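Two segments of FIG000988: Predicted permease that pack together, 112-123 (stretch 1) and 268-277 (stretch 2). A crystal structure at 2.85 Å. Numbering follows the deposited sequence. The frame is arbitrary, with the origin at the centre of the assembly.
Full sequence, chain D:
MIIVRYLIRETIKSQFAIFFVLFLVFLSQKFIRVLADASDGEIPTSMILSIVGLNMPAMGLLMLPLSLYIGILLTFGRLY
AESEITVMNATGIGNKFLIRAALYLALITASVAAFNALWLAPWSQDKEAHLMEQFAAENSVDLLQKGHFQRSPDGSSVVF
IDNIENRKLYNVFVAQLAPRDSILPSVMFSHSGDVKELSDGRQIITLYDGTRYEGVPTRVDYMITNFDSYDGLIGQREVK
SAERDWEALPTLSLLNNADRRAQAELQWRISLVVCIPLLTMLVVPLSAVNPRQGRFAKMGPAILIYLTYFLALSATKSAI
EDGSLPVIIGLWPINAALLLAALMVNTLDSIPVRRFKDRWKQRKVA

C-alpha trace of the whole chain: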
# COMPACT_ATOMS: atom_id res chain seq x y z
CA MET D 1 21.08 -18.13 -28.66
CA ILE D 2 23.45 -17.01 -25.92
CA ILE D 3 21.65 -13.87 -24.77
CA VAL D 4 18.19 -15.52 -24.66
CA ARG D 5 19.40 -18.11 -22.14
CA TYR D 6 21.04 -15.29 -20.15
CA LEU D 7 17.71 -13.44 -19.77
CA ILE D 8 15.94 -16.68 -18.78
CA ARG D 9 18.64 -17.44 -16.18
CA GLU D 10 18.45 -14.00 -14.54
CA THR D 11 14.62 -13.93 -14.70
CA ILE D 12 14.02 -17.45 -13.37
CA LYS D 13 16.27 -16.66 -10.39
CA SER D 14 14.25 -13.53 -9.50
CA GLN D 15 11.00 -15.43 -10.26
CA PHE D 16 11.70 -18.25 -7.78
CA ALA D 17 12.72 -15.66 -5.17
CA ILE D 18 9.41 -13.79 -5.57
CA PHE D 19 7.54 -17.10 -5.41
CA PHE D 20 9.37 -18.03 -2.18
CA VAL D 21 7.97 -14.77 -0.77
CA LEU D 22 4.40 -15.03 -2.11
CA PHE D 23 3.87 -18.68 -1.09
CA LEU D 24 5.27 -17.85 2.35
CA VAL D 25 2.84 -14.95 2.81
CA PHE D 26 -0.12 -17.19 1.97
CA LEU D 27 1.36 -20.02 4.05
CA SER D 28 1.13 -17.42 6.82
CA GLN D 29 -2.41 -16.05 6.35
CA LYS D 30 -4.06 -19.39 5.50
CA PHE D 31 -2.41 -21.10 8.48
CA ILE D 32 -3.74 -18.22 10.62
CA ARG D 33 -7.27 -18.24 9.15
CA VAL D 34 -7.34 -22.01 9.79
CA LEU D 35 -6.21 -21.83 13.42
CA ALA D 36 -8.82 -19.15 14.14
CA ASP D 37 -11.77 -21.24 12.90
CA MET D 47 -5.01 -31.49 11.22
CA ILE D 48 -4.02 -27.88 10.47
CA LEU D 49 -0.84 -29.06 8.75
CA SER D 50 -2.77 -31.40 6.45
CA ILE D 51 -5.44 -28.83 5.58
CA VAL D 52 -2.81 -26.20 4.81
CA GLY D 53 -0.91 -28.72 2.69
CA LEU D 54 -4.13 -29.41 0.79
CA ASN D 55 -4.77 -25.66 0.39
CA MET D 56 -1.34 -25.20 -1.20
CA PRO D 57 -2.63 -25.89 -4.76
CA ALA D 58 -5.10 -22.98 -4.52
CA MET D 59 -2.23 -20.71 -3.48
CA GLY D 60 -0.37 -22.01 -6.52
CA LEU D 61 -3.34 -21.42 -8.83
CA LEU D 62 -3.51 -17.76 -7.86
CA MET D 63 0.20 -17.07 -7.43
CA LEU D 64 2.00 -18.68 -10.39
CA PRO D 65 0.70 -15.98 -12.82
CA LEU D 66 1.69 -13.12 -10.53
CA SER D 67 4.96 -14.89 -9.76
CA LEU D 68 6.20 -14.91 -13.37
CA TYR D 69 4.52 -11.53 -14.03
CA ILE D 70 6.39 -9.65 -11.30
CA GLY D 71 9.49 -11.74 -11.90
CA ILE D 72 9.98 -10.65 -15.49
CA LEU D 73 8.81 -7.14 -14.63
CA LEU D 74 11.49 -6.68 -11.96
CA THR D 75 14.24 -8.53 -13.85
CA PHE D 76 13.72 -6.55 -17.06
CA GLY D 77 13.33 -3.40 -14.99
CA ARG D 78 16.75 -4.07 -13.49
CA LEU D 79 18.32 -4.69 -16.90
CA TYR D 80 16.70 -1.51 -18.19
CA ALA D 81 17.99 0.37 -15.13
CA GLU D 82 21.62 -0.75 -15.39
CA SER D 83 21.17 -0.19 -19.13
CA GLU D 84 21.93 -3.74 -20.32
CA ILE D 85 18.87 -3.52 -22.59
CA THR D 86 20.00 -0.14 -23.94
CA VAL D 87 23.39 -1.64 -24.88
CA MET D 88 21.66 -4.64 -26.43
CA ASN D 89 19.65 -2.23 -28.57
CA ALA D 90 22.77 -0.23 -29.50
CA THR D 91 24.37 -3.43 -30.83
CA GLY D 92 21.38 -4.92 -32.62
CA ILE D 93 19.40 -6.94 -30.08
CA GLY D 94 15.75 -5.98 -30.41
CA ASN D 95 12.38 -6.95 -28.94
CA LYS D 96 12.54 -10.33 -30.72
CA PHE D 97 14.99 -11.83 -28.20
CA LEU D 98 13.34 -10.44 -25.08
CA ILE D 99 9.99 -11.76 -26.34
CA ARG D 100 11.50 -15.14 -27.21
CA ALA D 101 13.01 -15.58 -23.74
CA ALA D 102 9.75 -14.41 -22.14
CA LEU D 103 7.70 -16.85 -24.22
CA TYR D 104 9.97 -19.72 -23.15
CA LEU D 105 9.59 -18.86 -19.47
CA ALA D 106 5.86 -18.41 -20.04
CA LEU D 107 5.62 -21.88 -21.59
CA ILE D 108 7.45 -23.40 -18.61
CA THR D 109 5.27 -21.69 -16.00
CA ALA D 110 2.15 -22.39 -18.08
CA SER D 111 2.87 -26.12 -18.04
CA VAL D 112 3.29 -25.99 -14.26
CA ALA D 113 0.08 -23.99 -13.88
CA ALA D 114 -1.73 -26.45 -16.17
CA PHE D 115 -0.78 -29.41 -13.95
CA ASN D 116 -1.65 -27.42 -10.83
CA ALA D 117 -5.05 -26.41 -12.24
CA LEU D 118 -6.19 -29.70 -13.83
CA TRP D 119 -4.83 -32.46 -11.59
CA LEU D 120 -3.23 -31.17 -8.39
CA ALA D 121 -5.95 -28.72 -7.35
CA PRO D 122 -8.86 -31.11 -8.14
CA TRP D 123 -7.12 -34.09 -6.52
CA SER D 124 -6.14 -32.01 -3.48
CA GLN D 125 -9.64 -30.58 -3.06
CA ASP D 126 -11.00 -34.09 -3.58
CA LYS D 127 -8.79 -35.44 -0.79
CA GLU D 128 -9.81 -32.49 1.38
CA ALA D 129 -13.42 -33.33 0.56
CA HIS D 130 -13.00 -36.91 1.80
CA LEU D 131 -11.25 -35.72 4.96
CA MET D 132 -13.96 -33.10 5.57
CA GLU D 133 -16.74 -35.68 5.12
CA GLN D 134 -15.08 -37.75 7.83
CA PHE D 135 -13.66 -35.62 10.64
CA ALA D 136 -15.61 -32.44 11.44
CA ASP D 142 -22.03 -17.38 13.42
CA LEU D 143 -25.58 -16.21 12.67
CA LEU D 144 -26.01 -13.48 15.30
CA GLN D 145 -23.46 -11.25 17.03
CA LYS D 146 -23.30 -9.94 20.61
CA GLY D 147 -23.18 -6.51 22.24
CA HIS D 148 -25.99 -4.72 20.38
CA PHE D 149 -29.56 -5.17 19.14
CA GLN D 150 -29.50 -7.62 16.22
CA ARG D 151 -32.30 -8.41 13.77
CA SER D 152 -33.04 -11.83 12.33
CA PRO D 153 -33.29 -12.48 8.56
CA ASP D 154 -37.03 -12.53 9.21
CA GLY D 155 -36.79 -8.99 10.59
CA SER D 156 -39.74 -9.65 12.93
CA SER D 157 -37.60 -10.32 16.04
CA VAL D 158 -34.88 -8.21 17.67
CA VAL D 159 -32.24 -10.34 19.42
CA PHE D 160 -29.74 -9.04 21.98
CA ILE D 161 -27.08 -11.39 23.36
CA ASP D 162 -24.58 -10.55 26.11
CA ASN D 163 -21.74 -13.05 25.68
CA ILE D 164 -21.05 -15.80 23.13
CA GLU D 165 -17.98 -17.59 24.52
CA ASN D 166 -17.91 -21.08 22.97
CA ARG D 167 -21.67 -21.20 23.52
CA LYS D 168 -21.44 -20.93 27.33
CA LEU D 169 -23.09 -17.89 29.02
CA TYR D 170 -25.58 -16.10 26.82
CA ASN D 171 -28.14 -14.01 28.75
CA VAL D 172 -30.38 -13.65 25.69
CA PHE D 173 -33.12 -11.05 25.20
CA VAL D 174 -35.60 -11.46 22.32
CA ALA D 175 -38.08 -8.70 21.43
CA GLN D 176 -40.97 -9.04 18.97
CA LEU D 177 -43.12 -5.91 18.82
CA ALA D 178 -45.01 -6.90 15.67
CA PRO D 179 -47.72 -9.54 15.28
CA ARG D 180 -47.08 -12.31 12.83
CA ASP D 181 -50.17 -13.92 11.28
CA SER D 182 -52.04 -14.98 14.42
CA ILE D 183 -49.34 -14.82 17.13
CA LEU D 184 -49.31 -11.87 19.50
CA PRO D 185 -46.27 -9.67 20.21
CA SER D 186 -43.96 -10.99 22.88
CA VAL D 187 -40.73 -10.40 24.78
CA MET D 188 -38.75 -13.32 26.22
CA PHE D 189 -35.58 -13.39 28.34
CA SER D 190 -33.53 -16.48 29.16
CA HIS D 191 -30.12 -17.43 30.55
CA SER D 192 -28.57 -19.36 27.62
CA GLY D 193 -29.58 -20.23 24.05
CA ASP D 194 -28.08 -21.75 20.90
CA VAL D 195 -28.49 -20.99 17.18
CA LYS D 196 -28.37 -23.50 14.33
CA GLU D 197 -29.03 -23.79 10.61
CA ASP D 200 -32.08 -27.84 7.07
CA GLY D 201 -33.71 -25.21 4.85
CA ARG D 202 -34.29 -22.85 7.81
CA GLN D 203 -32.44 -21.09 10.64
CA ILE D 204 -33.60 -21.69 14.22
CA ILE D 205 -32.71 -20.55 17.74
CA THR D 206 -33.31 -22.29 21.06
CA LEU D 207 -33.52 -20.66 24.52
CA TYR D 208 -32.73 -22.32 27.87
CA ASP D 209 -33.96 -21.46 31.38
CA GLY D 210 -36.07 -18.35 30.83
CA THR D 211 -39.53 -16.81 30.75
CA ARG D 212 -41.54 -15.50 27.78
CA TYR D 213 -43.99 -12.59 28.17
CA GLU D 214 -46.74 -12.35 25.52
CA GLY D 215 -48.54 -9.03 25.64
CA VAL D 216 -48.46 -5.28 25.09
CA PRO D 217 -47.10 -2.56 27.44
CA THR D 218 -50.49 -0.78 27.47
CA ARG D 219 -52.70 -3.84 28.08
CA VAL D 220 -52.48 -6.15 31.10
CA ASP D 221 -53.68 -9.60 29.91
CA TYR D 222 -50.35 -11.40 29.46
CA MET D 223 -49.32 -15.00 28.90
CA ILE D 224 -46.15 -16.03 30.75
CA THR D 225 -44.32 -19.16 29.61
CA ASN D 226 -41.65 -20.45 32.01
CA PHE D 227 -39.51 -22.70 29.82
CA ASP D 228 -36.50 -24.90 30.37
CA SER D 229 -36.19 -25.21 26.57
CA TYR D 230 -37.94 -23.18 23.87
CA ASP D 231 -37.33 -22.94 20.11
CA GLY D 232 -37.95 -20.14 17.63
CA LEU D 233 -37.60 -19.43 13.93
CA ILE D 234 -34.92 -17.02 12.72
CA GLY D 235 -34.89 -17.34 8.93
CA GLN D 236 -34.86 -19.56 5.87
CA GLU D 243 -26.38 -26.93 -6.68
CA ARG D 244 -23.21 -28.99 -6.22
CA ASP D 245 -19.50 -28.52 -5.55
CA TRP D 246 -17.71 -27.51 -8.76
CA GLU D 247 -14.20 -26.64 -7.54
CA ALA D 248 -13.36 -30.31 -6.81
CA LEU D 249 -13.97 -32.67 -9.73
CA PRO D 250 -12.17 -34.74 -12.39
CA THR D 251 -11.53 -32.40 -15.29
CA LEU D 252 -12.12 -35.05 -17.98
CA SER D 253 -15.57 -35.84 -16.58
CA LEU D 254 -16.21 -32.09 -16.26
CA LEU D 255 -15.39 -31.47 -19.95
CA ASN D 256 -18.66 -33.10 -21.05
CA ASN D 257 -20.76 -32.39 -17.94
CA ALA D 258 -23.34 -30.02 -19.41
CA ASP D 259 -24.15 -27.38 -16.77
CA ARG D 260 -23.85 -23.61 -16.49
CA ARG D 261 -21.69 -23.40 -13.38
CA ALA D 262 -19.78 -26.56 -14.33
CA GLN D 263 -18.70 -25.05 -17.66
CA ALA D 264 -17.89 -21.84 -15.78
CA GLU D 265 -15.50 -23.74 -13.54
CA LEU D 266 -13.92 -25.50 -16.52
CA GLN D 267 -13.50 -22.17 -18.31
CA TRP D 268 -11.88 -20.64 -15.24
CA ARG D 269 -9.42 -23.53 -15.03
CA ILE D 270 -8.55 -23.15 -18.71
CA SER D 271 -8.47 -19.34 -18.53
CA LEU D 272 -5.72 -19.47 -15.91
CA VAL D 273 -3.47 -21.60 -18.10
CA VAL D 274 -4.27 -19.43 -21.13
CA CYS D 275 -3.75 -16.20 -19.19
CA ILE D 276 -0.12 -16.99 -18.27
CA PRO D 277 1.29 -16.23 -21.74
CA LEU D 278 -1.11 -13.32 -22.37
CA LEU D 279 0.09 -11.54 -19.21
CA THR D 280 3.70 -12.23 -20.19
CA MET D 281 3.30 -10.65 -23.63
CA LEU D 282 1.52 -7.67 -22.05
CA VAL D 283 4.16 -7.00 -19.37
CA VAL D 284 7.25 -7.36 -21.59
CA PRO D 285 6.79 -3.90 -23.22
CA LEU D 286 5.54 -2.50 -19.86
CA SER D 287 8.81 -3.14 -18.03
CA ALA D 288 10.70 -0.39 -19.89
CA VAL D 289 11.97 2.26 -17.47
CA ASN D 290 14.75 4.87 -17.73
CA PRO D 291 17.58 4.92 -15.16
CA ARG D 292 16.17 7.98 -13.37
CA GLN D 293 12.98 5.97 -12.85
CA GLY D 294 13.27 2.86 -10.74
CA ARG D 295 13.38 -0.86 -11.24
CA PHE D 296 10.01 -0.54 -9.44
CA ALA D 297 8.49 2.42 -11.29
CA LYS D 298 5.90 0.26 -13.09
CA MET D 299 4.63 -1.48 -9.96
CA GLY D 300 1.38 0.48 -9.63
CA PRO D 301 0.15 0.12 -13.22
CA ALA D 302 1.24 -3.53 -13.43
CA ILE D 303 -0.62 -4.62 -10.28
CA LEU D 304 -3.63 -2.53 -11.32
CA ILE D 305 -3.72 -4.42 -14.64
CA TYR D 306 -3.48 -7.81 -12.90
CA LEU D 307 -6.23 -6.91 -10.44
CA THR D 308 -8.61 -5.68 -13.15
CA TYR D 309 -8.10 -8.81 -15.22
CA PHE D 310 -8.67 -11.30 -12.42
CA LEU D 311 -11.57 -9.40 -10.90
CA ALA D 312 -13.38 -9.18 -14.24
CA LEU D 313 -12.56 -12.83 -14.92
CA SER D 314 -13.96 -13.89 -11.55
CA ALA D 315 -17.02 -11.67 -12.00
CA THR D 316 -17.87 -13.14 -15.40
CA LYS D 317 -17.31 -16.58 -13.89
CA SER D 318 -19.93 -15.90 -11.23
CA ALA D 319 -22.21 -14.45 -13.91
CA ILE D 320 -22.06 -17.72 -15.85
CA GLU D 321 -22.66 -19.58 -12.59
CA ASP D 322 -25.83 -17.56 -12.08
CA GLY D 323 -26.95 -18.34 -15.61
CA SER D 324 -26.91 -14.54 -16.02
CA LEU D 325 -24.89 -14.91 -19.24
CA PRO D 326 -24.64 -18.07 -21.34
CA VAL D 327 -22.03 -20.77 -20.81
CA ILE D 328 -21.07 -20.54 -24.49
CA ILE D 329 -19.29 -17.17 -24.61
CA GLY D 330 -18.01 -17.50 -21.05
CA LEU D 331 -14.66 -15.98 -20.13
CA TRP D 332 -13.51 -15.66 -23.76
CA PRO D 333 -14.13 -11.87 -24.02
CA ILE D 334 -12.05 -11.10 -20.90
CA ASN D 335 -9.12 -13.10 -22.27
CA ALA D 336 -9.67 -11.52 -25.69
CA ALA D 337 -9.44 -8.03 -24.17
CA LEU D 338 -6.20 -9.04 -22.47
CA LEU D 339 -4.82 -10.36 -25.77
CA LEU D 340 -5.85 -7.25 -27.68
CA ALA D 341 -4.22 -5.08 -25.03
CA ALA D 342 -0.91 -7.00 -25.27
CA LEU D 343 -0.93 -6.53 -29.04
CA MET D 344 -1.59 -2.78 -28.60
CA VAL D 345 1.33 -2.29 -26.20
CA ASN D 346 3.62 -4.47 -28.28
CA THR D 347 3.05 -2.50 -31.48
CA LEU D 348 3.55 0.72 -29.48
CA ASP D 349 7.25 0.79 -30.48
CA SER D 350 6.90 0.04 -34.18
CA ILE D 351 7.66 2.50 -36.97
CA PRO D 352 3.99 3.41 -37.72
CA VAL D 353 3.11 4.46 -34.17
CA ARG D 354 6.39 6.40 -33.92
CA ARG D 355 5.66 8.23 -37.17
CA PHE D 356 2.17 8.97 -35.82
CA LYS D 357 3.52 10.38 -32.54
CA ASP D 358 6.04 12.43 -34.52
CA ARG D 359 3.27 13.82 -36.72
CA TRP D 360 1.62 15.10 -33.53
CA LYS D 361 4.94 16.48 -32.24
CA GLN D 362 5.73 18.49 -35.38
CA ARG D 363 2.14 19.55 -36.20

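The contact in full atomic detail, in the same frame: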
# COMPACT_ATOMS: atom_id res chain seq x y z
N VAL D 112 3.44 -25.78 -15.70
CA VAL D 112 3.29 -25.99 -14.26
C VAL D 112 1.89 -25.60 -13.81
O VAL D 112 1.23 -26.35 -13.08
CB VAL D 112 4.36 -25.19 -13.50
CG1 VAL D 112 4.24 -25.43 -11.99
CG2 VAL D 112 5.75 -25.56 -14.00
N ALA D 113 1.42 -24.43 -14.24
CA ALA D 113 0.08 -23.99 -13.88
C ALA D 113 -0.99 -24.94 -14.42
O ALA D 113 -2.01 -25.16 -13.76
CB ALA D 113 -0.17 -22.57 -14.38
N ALA D 114 -0.76 -25.51 -15.61
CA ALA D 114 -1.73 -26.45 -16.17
C ALA D 114 -1.86 -27.70 -15.29
O ALA D 114 -2.97 -28.15 -15.00
CB ALA D 114 -1.33 -26.83 -17.60
N PHE D 115 -0.73 -28.26 -14.84
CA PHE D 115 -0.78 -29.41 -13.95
C PHE D 115 -1.41 -29.05 -12.61
O PHE D 115 -2.15 -29.85 -12.03
CB PHE D 115 0.62 -29.97 -13.72
CG PHE D 115 0.69 -31.06 -12.68
CD1 PHE D 115 0.33 -32.36 -13.00
CD2 PHE D 115 1.11 -30.79 -11.39
CE1 PHE D 115 0.39 -33.36 -12.06
CE2 PHE D 115 1.18 -31.79 -10.44
CZ PHE D 115 0.81 -33.08 -10.78
N ASN D 116 -1.10 -27.85 -12.11
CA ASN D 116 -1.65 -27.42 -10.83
C ASN D 116 -3.15 -27.17 -10.92
O ASN D 116 -3.87 -27.34 -9.93
CB ASN D 116 -0.93 -26.16 -10.35
CG ASN D 116 -1.06 -25.95 -8.86
OD1 ASN D 116 -2.14 -25.61 -8.36
ND2 ASN D 116 0.04 -26.14 -8.14
N ALA D 117 -3.64 -26.78 -12.10
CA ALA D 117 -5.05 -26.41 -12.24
C ALA D 117 -5.93 -27.59 -12.65
O ALA D 117 -7.13 -27.57 -12.36
CB ALA D 117 -5.20 -25.29 -13.27
N LEU D 118 -5.37 -28.61 -13.31
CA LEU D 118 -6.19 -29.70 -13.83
C LEU D 118 -6.11 -30.96 -12.98
O LEU D 118 -7.10 -31.67 -12.84
CB LEU D 118 -5.78 -30.04 -15.27
CG LEU D 118 -5.81 -28.83 -16.20
CD1 LEU D 118 -5.38 -29.14 -17.64
CD2 LEU D 118 -7.19 -28.18 -16.17
N TRP D 119 -4.95 -31.26 -12.40
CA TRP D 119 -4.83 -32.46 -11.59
C TRP D 119 -4.61 -32.16 -10.11
O TRP D 119 -5.34 -32.68 -9.25
CB TRP D 119 -3.70 -33.36 -12.12
CG TRP D 119 -3.78 -34.79 -11.59
CD1 TRP D 119 -4.42 -35.85 -12.19
CD2 TRP D 119 -3.22 -35.31 -10.37
NE1 TRP D 119 -4.28 -36.99 -11.42
CE2 TRP D 119 -3.55 -36.68 -10.30
CE3 TRP D 119 -2.47 -34.75 -9.33
CZ2 TRP D 119 -3.16 -37.49 -9.23
CZ3 TRP D 119 -2.08 -35.56 -8.28
CH2 TRP D 119 -2.42 -36.92 -8.24
N LEU D 120 -3.62 -31.34 -9.79
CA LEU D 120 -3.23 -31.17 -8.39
C LEU D 120 -4.32 -30.49 -7.58
O LEU D 120 -4.68 -30.96 -6.48
CB LEU D 120 -1.92 -30.39 -8.27
CG LEU D 120 -1.46 -30.23 -6.82
CD1 LEU D 120 -1.05 -31.57 -6.21
CD2 LEU D 120 -0.34 -29.20 -6.69
N ALA D 121 -4.89 -29.40 -8.10
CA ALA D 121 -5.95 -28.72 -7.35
C ALA D 121 -7.21 -29.57 -7.25
O ALA D 121 -7.79 -29.65 -6.15
CB ALA D 121 -6.24 -27.34 -7.97
N PRO D 122 -7.70 -30.22 -8.32
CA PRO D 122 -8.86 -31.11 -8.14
C PRO D 122 -8.58 -32.30 -7.24
O PRO D 122 -9.44 -32.65 -6.42
CB PRO D 122 -9.18 -31.53 -9.58
CG PRO D 122 -8.79 -30.34 -10.38
CD PRO D 122 -7.48 -29.93 -9.75
N TRP D 123 -7.42 -32.94 -7.38
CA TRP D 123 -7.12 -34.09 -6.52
C TRP D 123 -6.94 -33.65 -5.07
O TRP D 123 -7.35 -34.36 -4.15
CB TRP D 123 -5.87 -34.82 -7.03
CG TRP D 123 -5.52 -36.02 -6.19
CD1 TRP D 123 -6.08 -37.27 -6.26
CD2 TRP D 123 -4.52 -36.09 -5.16
NE1 TRP D 123 -5.50 -38.10 -5.33
CE2 TRP D 123 -4.53 -37.40 -4.65
CE3 TRP D 123 -3.62 -35.17 -4.63
CZ2 TRP D 123 -3.68 -37.82 -3.63
CZ3 TRP D 123 -2.77 -35.58 -3.61
CH2 TRP D 123 -2.81 -36.89 -3.12
N TRP D 268 -12.82 -21.32 -16.12
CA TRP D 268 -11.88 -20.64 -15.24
C TRP D 268 -10.57 -21.39 -15.20
O TRP D 268 -9.49 -20.79 -15.30
CB TRP D 268 -12.47 -20.48 -13.84
CG TRP D 268 -11.81 -19.38 -13.02
CD1 TRP D 268 -11.78 -18.04 -13.30
CD2 TRP D 268 -11.12 -19.53 -11.77
NE1 TRP D 268 -11.10 -17.36 -12.32
CE2 TRP D 268 -10.68 -18.25 -11.37
CE3 TRP D 268 -10.82 -20.63 -10.95
CZ2 TRP D 268 -9.97 -18.04 -10.19
CZ3 TRP D 268 -10.11 -20.41 -9.79
CH2 TRP D 268 -9.69 -19.13 -9.41
N ARG D 269 -10.64 -22.72 -15.06
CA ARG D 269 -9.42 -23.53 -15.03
C ARG D 269 -8.61 -23.34 -16.31
O ARG D 269 -7.38 -23.20 -16.25
CB ARG D 269 -9.77 -25.00 -14.84
CG ARG D 269 -10.34 -25.32 -13.48
CD ARG D 269 -10.73 -26.78 -13.35
NE ARG D 269 -11.30 -27.08 -12.04
CZ ARG D 269 -11.73 -28.28 -11.66
NH1 ARG D 269 -11.66 -29.31 -12.49
NH2 ARG D 269 -12.23 -28.45 -10.45
N ILE D 270 -9.28 -23.33 -17.46
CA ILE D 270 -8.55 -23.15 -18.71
C ILE D 270 -8.10 -21.70 -18.87
O ILE D 270 -7.06 -21.44 -19.47
CB ILE D 270 -9.39 -23.62 -19.91
CG1 ILE D 270 -8.53 -23.71 -21.17
CG2 ILE D 270 -10.54 -22.68 -20.20
CD1 ILE D 270 -9.32 -24.02 -22.42
N SER D 271 -8.86 -20.74 -18.33
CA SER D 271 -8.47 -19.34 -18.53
C SER D 271 -7.22 -18.99 -17.74
O SER D 271 -6.49 -18.07 -18.13
CB SER D 271 -9.60 -18.39 -18.15
OG SER D 271 -9.81 -18.38 -16.75
N LEU D 272 -6.96 -19.69 -16.64
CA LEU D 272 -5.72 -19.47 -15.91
C LEU D 272 -4.52 -19.89 -16.75
O LEU D 272 -3.56 -19.13 -16.91
CB LEU D 272 -5.76 -20.23 -14.59
CG LEU D 272 -6.83 -19.84 -13.56
CD1 LEU D 272 -6.79 -20.77 -12.37
CD2 LEU D 272 -6.66 -18.39 -13.12
N VAL D 273 -4.57 -21.10 -17.29
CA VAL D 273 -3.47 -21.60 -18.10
C VAL D 273 -3.29 -20.78 -19.36
O VAL D 273 -2.16 -20.59 -19.84
CB VAL D 273 -3.72 -23.08 -18.43
CG1 VAL D 273 -2.52 -23.69 -19.12
CG2 VAL D 273 -4.06 -23.82 -17.15
N VAL D 274 -4.38 -20.27 -19.93
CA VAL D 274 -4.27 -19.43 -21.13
C VAL D 274 -3.86 -18.01 -20.78
O VAL D 274 -3.33 -17.29 -21.63
CB VAL D 274 -5.60 -19.48 -21.91
CG1 VAL D 274 -5.59 -18.56 -23.11
CG2 VAL D 274 -5.88 -20.91 -22.38
N CYS D 275 -4.04 -17.59 -19.53
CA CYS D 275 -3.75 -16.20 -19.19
C CYS D 275 -2.27 -15.98 -18.93
O CYS D 275 -1.81 -14.83 -18.99
CB CYS D 275 -4.53 -15.77 -17.96
SG CYS D 275 -3.68 -16.15 -16.42
N ILE D 276 -1.54 -17.05 -18.61
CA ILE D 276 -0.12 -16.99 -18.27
C ILE D 276 0.65 -16.35 -19.42
O ILE D 276 1.37 -15.37 -19.19
CB ILE D 276 0.46 -18.39 -17.95
CG1 ILE D 276 -0.29 -19.10 -16.82
CG2 ILE D 276 1.93 -18.26 -17.58
CD1 ILE D 276 -0.22 -18.38 -15.51
N PRO D 277 0.55 -16.87 -20.65
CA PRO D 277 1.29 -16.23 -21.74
C PRO D 277 0.74 -14.87 -22.12
O PRO D 277 1.52 -14.00 -22.51
CB PRO D 277 1.16 -17.24 -22.89
CG PRO D 277 -0.13 -17.88 -22.64
CD PRO D 277 -0.20 -18.04 -21.15

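Two helical segments, 112-123 and 268-277, pack almost antiparallel, their N-to-C directions 173° apart and their axes 9.0 Å apart at closest approach. The contact is modest, burying 351 Å² summed over both sides, and no hydrogen bond crosses it; van der Waals packing carries it, with small residues on the first helix meeting longer side chains on the second. Ala-113, Ala-114 and Ala-117 line the first helix where the backbones come nearest: the CA atoms of Ala-114 and Val-273 lie 5.5 Å apart, those of Ala-117 and Arg-269 5.9 Å. With nothing beyond CB, these alanines leave the opposing side chains free to approach the backbone itself.

Val-273 is the centre of the apolar contact. Its CA-to-CB bond points toward the first helix, and with chi1 at -173° (t) both methyls reach the alanines: Val-273 CG1 sits 3.7 Å from Ala-114 CB, while Val-273 CG2 lies 3.6 Å from Ala-114 CA and 4.3 Å from Ala-117 CB. Val-273 CG2 also comes within 4.2 Å of Ala-113 O, an oxygen already engaged by Ala-117 N at 2.8 Å in the helix, so the methyl faces a carbonyl whose bonding is provided for. Branching at CB lets both methyls pack against Ala-114 close to the backbone, and Val-273 CG2 reaches Ala-113 O and Ala-117 CB as well. One turn on, Ile-276 also points toward the first helix; in its m, m conformation Ile-276 CG1 comes to 4.2 Å from Ala-113 CB, and both residues are buried.

At the other end, Arg-269 has the largest covered area of any residue here, 74 Å². Its chi1 is m (-68°), and chi2, chi3 and chi4 are all near 180°, so the chain is fully extended from CB outward. It runs along the first helix: Arg-269 CB is 4.3 Å from Leu-118 CD2, Arg-269 CD is 3.8 Å from Ala-117 O, and Arg-269 NH1 is 3.7 Å from Pro-122 CG. The aliphatic part thus serves as packing surface, and Pro-122 lies over one face of the guanidinium, leaving its in-plane N-H groups free for partners elsewhere in the structure. Arg-269 is thus buried with NE, NH1 and NH2 all hydrogen-bonded there, so the polar end is not left unsatisfied.

Leu-118 sets off sideways, but its m, t rotamer brings the end of the side chain nearer the second helix, where it covers the base of Arg-269 at the exposed margin. Pro-122 is buried, its ring C-gamma exo; having no N-H, it gives no bond to the preceding turn, and the helix is kinked there. Just before it, the helix widens into a pi-type turn at 116-120, with Leu-120 N bonded to Phe-115 O (3.1 Å) and Ala-121 N to Asn-116 O (2.9 Å). In the second helix, Ser-271 takes chi1 p (70°), folding Ser-271 OG back to donate a hydrogen bond to Trp-268 O at 2.8 Å and so satisfying its hydroxyl within its own helix.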